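Rho guanine nucleotide exchange factor 11 (Homo sapiens, PDB 5JHH) probably activates Rho-family GTPases by promoting exchange of GDP for GTP, through a catalytic DH domain joined to a PH domain. Local coordinates at residues T17-D22 / I181-G186; R65-L70 / A118-Y123; Q124-E129 / Q214-H219. All coordinates share one frame; numbering follows the deposited sequence.

Contact 1 (T17-D22 / I181-G186); sequences TQREID and IKHTEG
R19 reaches from the first turn of helix 18-54 across the chain that leaves helix 165-182, and H183 and E185 receive it there. From CB the chain starts off to the side of the facing segment, and only its far end closes in; CG, anti to the backbone N (chi1 -164°), begins an extended arm. R19 CG lies 3.8 Å from H183 O. R19 CD meets E185 OE2 at 3.3 Å, and R19 NE then passes E185 OE2 at 3.7 Å, a long salt bridge. The carboxylate and guanidinium planes stand 80° apart and the oxygen lies well off the guanidinium plane, so the two charges attract, but no N-H points at it. At the tip, R19 NH1 sits 3.4 Å from K182 O, which lies over one face of the guanidinium together with H183 CA; the angle is too poor for a hydrogen bond. T184 O is near the edge of the same group.

One turn on, D22 CB rests over the centre of the H183 imidazole, 3.5 Å from the ring centroid and 14° off its normal, a CH-pi contact. K182 CG packs on the opposite face, nearer the rim. H183 CB itself lies 3.7 Å from R19 O. T17, at the N-cap of helix 18-54, accepts a weak bond from R19 N through OG1. T184 packs on L194 of helix 189-227, its OG1 bonded to I180 O.

The contact joins the start of helix 18-54 to the turn between helices 165-182 and 189-227 of the helical Dbl-homology (RhoGEF) bundle. No hydrogen bond links the segments, and R19 NE is buried without a hydrogen-bond partner, so the charge attraction is probably electrostatic and only weakly dependent on angle.

Contact 2 (R65-L70 / A118-Y123); sequences RLFPNL and AQFCSY
F120 is the bump around which the turn after helix 60-66 is moulded: F67, P68, N69 and L70 all touch its ring or CB. With CG anti to the backbone N (chi1 -173°), the side chain leaves helix 107-121, and its ring sits in the hollow formed by these four residues. The P68 side chain crosses that of F120 at about a right angle, with P68 CD 4.0 Å from F120 CD1. L70 runs side by side with the phenylalanine, L70 CD1 4.0 Å from F120 CE1, while F67 CD1 closes in on F120 CE1 at 4.2 Å. N69 OD1 comes to the ring edge in plane, 3.4 Å from F120 CB; it is buried with no polar partner, whereas ND2 of the same amide bonds to V116 O.

The proline is a bump in its own right: P68 CG presses on Q119 O at 3.6 Å, and P68 CB lies against Q119 OE1. Farther out, R65 CB and CD approach the Y123 ring, R65 CB 3.8 Å from Y123 CE2.

A water lies over the centre of one face of the F120 ring, and donates to L66 O at 2.9 Å and to F120 O at 2.8 Å. It joins two carbonyls near the ends of their helices where no direct bond links the segments. I163 also touches F67 and F120, and Y49 of helix 18-54 meets the F67 ring. The contact thus packs a helix-to-helix turn against the end of another helix, inside the elongated all-helical bundle of a Dbl-homology (RhoGEF) domain.

Contact 3 (Q124-E129 / Q214-H219); sequences QSIALE and QTENRH
S125 and I126, in the first turn of helix 124-137, meet E216 and H219 of the long helix 189-227, within the helical bundle of the Dbl-homology fold. The local axes come within 10.3 Å at 54°, so a few side chains bridge the gap.

I126 carries the apolar half. I126 CG2 lies over one face of the H219 imidazole, toward the rim, 4.0 Å from the ring centroid in a CH-pi contact, while I126 CD1 touches H219 CG at 3.7 Å. The histidine holds CG anti to its backbone N (chi1 -179°), and the ring attached there lies beneath CG2 and CD1 of I126. The two side chains slide past each other in opposite directions, and I126 CD1 also reaches back to H219 CB and approaches E216 CA. An alanine at I126 would keep CB but lose CG1, CG2 and CD1, and would probably open a gap over the H219 face and leave that ring freer to turn.

The polar half is S125 with E216. S125 OG stands between the backbone N and the carbonyl carbon, and donates to E216 OE2; the modelled 2.5 Å is very short, so the exact length is doubtful. E216 reaches it with a straight chain (chi2 180°). Outside the two segments, E216 OE1 pairs with a basic side chain of another protein chain in the assembly, and N217 OD1 bonds to that chain as well. This is consistent with the GTPase-binding face of such exchange factors. One carboxylate thus ties the helix pair to the partner. A water between the helices accepts from S125 N at 2.9 Å and lies 2.9 Å from E216 OE2, to which it can donate.

Contacts 2 and 3 form one neighbourhood, their centres 11 Å apart: S122 CB packs on T215 OG1 at 3.3 Å, and L66 CD1 on A127 CB at 3.9 Å. Helices 107-121 and 124-137 follow each other, so the chain passes straight from one contact to the next. Contact 1 is remote, with centres 38 Å from contact 2 and 42 Å from contact 3; the nearest atoms are about 23 Å and 27 Å away. Helix 18-54 leads from contact 1 toward helix 60-66 of contact 2, and helix 189-227 reaches contact 3. Of the three, contact 3 alone meets the other protein chain, probably the bound GTPase.

Contact 1 (T17-D22 / I181-G186)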
# COMPACT_ATOMS: atom_id res chain seq x y z
N THR A 17 -29.10 2.46 23.39
CA THR A 17 -28.25 1.31 23.69
C THR A 17 -26.79 1.56 23.29
O THR A 17 -26.50 2.42 22.46
CB THR A 17 -28.77 0.05 22.95
OG1 THR A 17 -27.68 -0.86 22.76
CG2 THR A 17 -29.38 0.38 21.55
N GLN A 18 -25.88 0.79 23.87
CA GLN A 18 -24.45 0.87 23.55
C GLN A 18 -24.19 0.63 22.06
O GLN A 18 -23.37 1.31 21.45
CB GLN A 18 -23.66 -0.17 24.38
CG GLN A 18 -22.13 -0.04 24.36
CD GLN A 18 -21.61 1.28 24.92
OE1 GLN A 18 -20.42 1.58 24.80
NE2 GLN A 18 -22.48 2.08 25.53
N ARG A 19 -24.86 -0.37 21.50
CA ARG A 19 -24.80 -0.67 20.09
C ARG A 19 -25.21 0.54 19.27
O ARG A 19 -24.53 0.89 18.33
CB ARG A 19 -25.70 -1.85 19.76
CG ARG A 19 -25.43 -2.48 18.40
CD ARG A 19 -26.53 -3.48 18.03
NE ARG A 19 -26.07 -4.52 17.12
CZ ARG A 19 -25.21 -5.49 17.44
NH1 ARG A 19 -24.87 -6.40 16.54
NH2 ARG A 19 -24.68 -5.55 18.66
N GLU A 20 -26.31 1.19 19.62
CA GLU A 20 -26.78 2.31 18.84
C GLU A 20 -25.94 3.57 19.07
O GLU A 20 -25.83 4.44 18.20
CB GLU A 20 -28.26 2.59 19.12
CG GLU A 20 -28.82 3.88 18.50
CD GLU A 20 -28.79 3.92 16.96
OE1 GLU A 20 -29.87 3.79 16.34
OE2 GLU A 20 -27.71 4.11 16.37
N ILE A 21 -25.32 3.67 20.24
CA ILE A 21 -24.37 4.73 20.48
C ILE A 21 -23.18 4.53 19.54
O ILE A 21 -22.71 5.47 18.92
CB ILE A 21 -23.82 4.69 21.92
CG1 ILE A 21 -24.94 4.80 22.96
CG2 ILE A 21 -22.77 5.79 22.11
CD1 ILE A 21 -25.14 6.21 23.51
N ASP A 22 -22.69 3.29 19.47
CA ASP A 22 -21.50 2.97 18.71
C ASP A 22 -21.73 3.16 17.22
O ASP A 22 -20.86 3.66 16.54
CB ASP A 22 -21.03 1.54 18.99
CG ASP A 22 -20.53 1.36 20.42
OD1 ASP A 22 -20.66 2.31 21.22
OD2 ASP A 22 -20.04 0.26 20.75
N ILE A 181 -21.82 -1.71 9.92
CA ILE A 181 -22.54 -2.93 9.72
C ILE A 181 -22.59 -3.73 11.03
O ILE A 181 -23.65 -4.12 11.50
CB ILE A 181 -21.82 -3.76 8.64
CG1 ILE A 181 -22.15 -3.18 7.28
CG2 ILE A 181 -22.14 -5.26 8.76
CD1 ILE A 181 -21.28 -3.70 6.18
N LYS A 182 -21.41 -3.94 11.60
CA LYS A 182 -21.21 -4.45 12.94
C LYS A 182 -22.16 -3.89 13.97
O LYS A 182 -22.55 -4.60 14.87
CB LYS A 182 -19.78 -4.14 13.39
CG LYS A 182 -19.48 -4.47 14.85
CD LYS A 182 -17.98 -4.59 15.13
CE LYS A 182 -17.69 -5.24 16.48
NZ LYS A 182 -16.45 -4.69 17.10
N HIS A 183 -22.49 -2.61 13.90
CA HIS A 183 -23.40 -2.05 14.89
C HIS A 183 -24.81 -1.84 14.36
O HIS A 183 -25.57 -1.06 14.91
CB HIS A 183 -22.83 -0.78 15.47
CG HIS A 183 -21.56 -1.01 16.21
ND1 HIS A 183 -20.43 -0.24 16.02
CD2 HIS A 183 -21.21 -1.96 17.11
CE1 HIS A 183 -19.46 -0.69 16.79
NE2 HIS A 183 -19.90 -1.74 17.45
N THR A 184 -25.17 -2.57 13.31
CA THR A 184 -26.51 -2.47 12.73
C THR A 184 -27.28 -3.77 13.00
O THR A 184 -26.73 -4.88 12.89
CB THR A 184 -26.38 -2.23 11.19
OG1 THR A 184 -25.69 -1.01 10.96
CG2 THR A 184 -27.74 -2.17 10.49
N GLU A 185 -28.56 -3.65 13.35
CA GLU A 185 -29.36 -4.84 13.71
C GLU A 185 -29.40 -5.69 12.48
O GLU A 185 -29.70 -5.17 11.40
CB GLU A 185 -30.79 -4.47 14.12
CG GLU A 185 -30.90 -3.59 15.36
CD GLU A 185 -30.71 -4.37 16.65
OE1 GLU A 185 -31.56 -5.25 16.90
OE2 GLU A 185 -29.72 -4.10 17.40
N GLY A 186 -29.07 -6.96 12.61
CA GLY A 186 -29.22 -7.94 11.51
C GLY A 186 -30.68 -8.23 11.12
O GLY A 186 -31.61 -7.76 11.78

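Contact 2 (R65-L70 / A118-Y123)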
# COMPACT_ATOMS: atom_id res chain seq x y z
N ARG A 65 -1.29 16.08 -16.25
CA ARG A 65 -0.96 14.73 -15.82
C ARG A 65 -0.86 14.62 -14.31
O ARG A 65 -1.10 13.56 -13.74
CB ARG A 65 0.28 14.17 -16.55
CG ARG A 65 -0.11 13.74 -17.98
CD ARG A 65 1.00 13.11 -18.80
NE ARG A 65 2.10 14.05 -19.01
CZ ARG A 65 2.41 14.66 -20.16
NH1 ARG A 65 1.70 14.44 -21.26
NH2 ARG A 65 3.44 15.50 -20.22
N LEU A 66 -0.51 15.71 -13.66
CA LEU A 66 -0.39 15.74 -12.22
C LEU A 66 -1.78 15.91 -11.55
O LEU A 66 -2.04 15.30 -10.56
CB LEU A 66 0.53 16.86 -11.81
CG LEU A 66 0.57 17.16 -10.33
CD1 LEU A 66 1.18 16.01 -9.59
CD2 LEU A 66 1.40 18.42 -10.08
N PHE A 67 -2.61 16.74 -12.12
CA PHE A 67 -3.95 17.03 -11.66
C PHE A 67 -4.94 16.83 -12.82
O PHE A 67 -5.40 17.76 -13.41
CB PHE A 67 -4.08 18.46 -11.16
CG PHE A 67 -3.39 18.75 -9.90
CD1 PHE A 67 -3.84 18.28 -8.72
CD2 PHE A 67 -2.28 19.53 -9.89
CE1 PHE A 67 -3.22 18.58 -7.57
CE2 PHE A 67 -1.63 19.83 -8.74
CZ PHE A 67 -2.11 19.35 -7.57
N PRO A 68 -5.25 15.50 -13.10
CA PRO A 68 -6.10 15.30 -14.28
C PRO A 68 -7.52 15.83 -14.25
O PRO A 68 -7.99 16.27 -15.25
CB PRO A 68 -6.18 13.80 -14.41
CG PRO A 68 -4.97 13.32 -13.83
CD PRO A 68 -4.88 14.08 -12.61
N ASN A 69 -8.19 15.72 -13.12
CA ASN A 69 -9.61 15.89 -13.05
C ASN A 69 -10.02 16.26 -11.66
O ASN A 69 -10.94 15.73 -11.11
CB ASN A 69 -10.26 14.59 -13.46
CG ASN A 69 -9.82 13.44 -12.59
OD1 ASN A 69 -8.89 13.55 -11.87
ND2 ASN A 69 -10.48 12.37 -12.68
N LEU A 70 -9.31 17.21 -11.10
CA LEU A 70 -9.50 17.62 -9.74
C LEU A 70 -10.86 18.22 -9.45
O LEU A 70 -11.46 17.88 -8.47
CB LEU A 70 -8.38 18.57 -9.31
CG LEU A 70 -8.32 18.98 -7.85
CD1 LEU A 70 -8.33 17.81 -6.93
CD2 LEU A 70 -7.16 19.86 -7.52
N ALA A 118 -9.74 6.68 -10.48
CA ALA A 118 -8.66 5.97 -11.15
C ALA A 118 -7.87 6.90 -12.05
O ALA A 118 -6.66 6.86 -12.05
CB ALA A 118 -9.21 4.79 -11.98
N GLN A 119 -8.56 7.74 -12.80
CA GLN A 119 -7.90 8.73 -13.63
C GLN A 119 -7.04 9.64 -12.75
O GLN A 119 -5.89 9.88 -13.05
CB GLN A 119 -8.91 9.52 -14.49
CG GLN A 119 -8.25 10.30 -15.61
CD GLN A 119 -9.09 11.43 -16.22
OE1 GLN A 119 -8.54 12.28 -16.92
NE2 GLN A 119 -10.42 11.43 -15.99
N PHE A 120 -7.55 10.10 -11.62
CA PHE A 120 -6.74 10.94 -10.74
C PHE A 120 -5.47 10.24 -10.21
O PHE A 120 -4.44 10.88 -10.11
CB PHE A 120 -7.56 11.48 -9.59
CG PHE A 120 -6.83 12.50 -8.73
CD1 PHE A 120 -6.78 13.81 -9.10
CD2 PHE A 120 -6.29 12.12 -7.51
CE1 PHE A 120 -6.15 14.74 -8.29
CE2 PHE A 120 -5.68 13.05 -6.70
CZ PHE A 120 -5.60 14.36 -7.09
N CYS A 121 -5.52 8.96 -9.90
CA CYS A 121 -4.44 8.31 -9.21
C CYS A 121 -3.49 7.53 -10.08
O CYS A 121 -2.37 7.26 -9.66
CB CYS A 121 -4.98 7.26 -8.20
SG CYS A 121 -6.01 7.98 -6.92
N SER A 122 -3.97 6.98 -11.18
CA SER A 122 -3.19 5.97 -11.88
C SER A 122 -1.77 6.37 -12.20
O SER A 122 -0.84 5.53 -12.16
CB SER A 122 -3.89 5.53 -13.18
OG SER A 122 -4.18 6.66 -13.97
N TYR A 123 -1.59 7.62 -12.58
CA TYR A 123 -0.31 8.11 -13.11
C TYR A 123 0.49 8.85 -12.02
O TYR A 123 1.55 9.40 -12.27
CB TYR A 123 -0.58 9.05 -14.29
CG TYR A 123 0.66 9.47 -15.10
CD1 TYR A 123 1.25 8.60 -16.03
CD2 TYR A 123 1.22 10.71 -14.94
CE1 TYR A 123 2.35 8.98 -16.79
CE2 TYR A 123 2.32 11.12 -15.70
CZ TYR A 123 2.88 10.25 -16.63
OH TYR A 123 3.99 10.68 -17.31
O HOH W 1 -2.56 12.78 -9.26

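Contact 3 (Q124-E129 / Q214-H219)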
# COMPACT_ATOMS: atom_id res chain seq x y z
N GLN A 124 0.01 8.81 -10.80
CA GLN A 124 0.46 9.77 -9.80
C GLN A 124 1.90 9.53 -9.40
O GLN A 124 2.61 10.45 -9.15
CB GLN A 124 -0.47 9.69 -8.60
CG GLN A 124 -0.38 10.88 -7.66
CD GLN A 124 -1.37 10.79 -6.52
OE1 GLN A 124 -1.12 10.13 -5.52
NE2 GLN A 124 -2.53 11.46 -6.67
N SER A 125 2.35 8.30 -9.35
CA SER A 125 3.72 8.04 -8.88
C SER A 125 4.75 8.63 -9.85
O SER A 125 5.79 9.19 -9.45
CB SER A 125 3.94 6.54 -8.74
OG SER A 125 3.74 5.87 -9.97
N ILE A 126 4.39 8.58 -11.11
CA ILE A 126 5.23 9.10 -12.17
C ILE A 126 5.23 10.62 -12.18
O ILE A 126 6.28 11.25 -12.21
CB ILE A 126 4.77 8.53 -13.51
CG1 ILE A 126 4.95 7.01 -13.48
CG2 ILE A 126 5.61 9.08 -14.63
CD1 ILE A 126 3.95 6.25 -14.32
N ALA A 127 4.07 11.23 -12.04
CA ALA A 127 4.02 12.68 -11.99
C ALA A 127 4.79 13.24 -10.79
O ALA A 127 5.43 14.31 -10.89
CB ALA A 127 2.59 13.17 -11.92
N LEU A 128 4.72 12.55 -9.67
CA LEU A 128 5.44 13.02 -8.50
C LEU A 128 6.95 12.89 -8.63
O LEU A 128 7.63 13.70 -8.07
CB LEU A 128 5.01 12.23 -7.28
CG LEU A 128 3.63 12.59 -6.78
CD1 LEU A 128 3.23 11.67 -5.62
CD2 LEU A 128 3.57 14.06 -6.35
N GLU A 129 7.45 11.85 -9.26
CA GLU A 129 8.85 11.76 -9.61
C GLU A 129 9.29 12.90 -10.54
O GLU A 129 10.33 13.50 -10.36
CB GLU A 129 9.16 10.41 -10.27
CG GLU A 129 9.89 9.43 -9.35
CD GLU A 129 11.27 9.92 -8.88
OE1 GLU A 129 11.98 10.64 -9.63
OE2 GLU A 129 11.67 9.57 -7.75
N GLN A 214 -1.65 -1.04 -14.29
CA GLN A 214 -1.46 -1.07 -15.72
C GLN A 214 -0.78 0.20 -16.18
O GLN A 214 0.10 0.17 -17.03
CB GLN A 214 -2.78 -1.28 -16.48
CG GLN A 214 -3.39 -2.71 -16.37
CD GLN A 214 -2.37 -3.89 -16.45
OE1 GLN A 214 -1.40 -3.88 -17.23
NE2 GLN A 214 -2.60 -4.91 -15.64
N THR A 215 -1.14 1.33 -15.58
CA THR A 215 -0.51 2.58 -15.98
C THR A 215 0.96 2.59 -15.63
O THR A 215 1.78 2.99 -16.46
CB THR A 215 -1.15 3.80 -15.31
OG1 THR A 215 -2.51 3.93 -15.73
CG2 THR A 215 -0.43 5.03 -15.64
N GLU A 216 1.31 2.22 -14.40
CA GLU A 216 2.73 2.15 -14.05
C GLU A 216 3.48 1.08 -14.87
O GLU A 216 4.62 1.30 -15.34
CB GLU A 216 2.92 1.86 -12.57
CG GLU A 216 2.41 2.97 -11.66
CD GLU A 216 2.59 2.71 -10.16
OE1 GLU A 216 2.67 1.53 -9.72
OE2 GLU A 216 2.68 3.73 -9.42
N ASN A 217 2.87 -0.10 -15.00
CA ASN A 217 3.53 -1.18 -15.71
C ASN A 217 3.83 -0.73 -17.12
O ASN A 217 4.95 -0.94 -17.61
CB ASN A 217 2.68 -2.43 -15.80
CG ASN A 217 2.78 -3.29 -14.59
OD1 ASN A 217 3.38 -2.94 -13.56
ND2 ASN A 217 2.19 -4.45 -14.70
N ARG A 218 2.87 -0.05 -17.75
CA ARG A 218 3.06 0.38 -19.14
C ARG A 218 4.22 1.34 -19.28
O ARG A 218 5.05 1.21 -20.20
CB ARG A 218 1.80 1.02 -19.69
CG ARG A 218 1.83 1.32 -21.20
CD ARG A 218 0.48 1.80 -21.75
NE ARG A 218 0.17 3.17 -21.32
CZ ARG A 218 -0.84 3.52 -20.50
NH1 ARG A 218 -1.70 2.61 -20.03
NH2 ARG A 218 -0.98 4.80 -20.13
N HIS A 219 4.29 2.30 -18.36
CA HIS A 219 5.38 3.25 -18.35
C HIS A 219 6.72 2.55 -18.09
O HIS A 219 7.69 2.80 -18.76
CB HIS A 219 5.10 4.30 -17.29
CG HIS A 219 6.15 5.37 -17.18
ND1 HIS A 219 7.19 5.30 -16.28
CD2 HIS A 219 6.27 6.55 -17.82
CE1 HIS A 219 7.93 6.40 -16.38
NE2 HIS A 219 7.39 7.18 -17.30
O HOH W 2 0.79 5.88 -9.97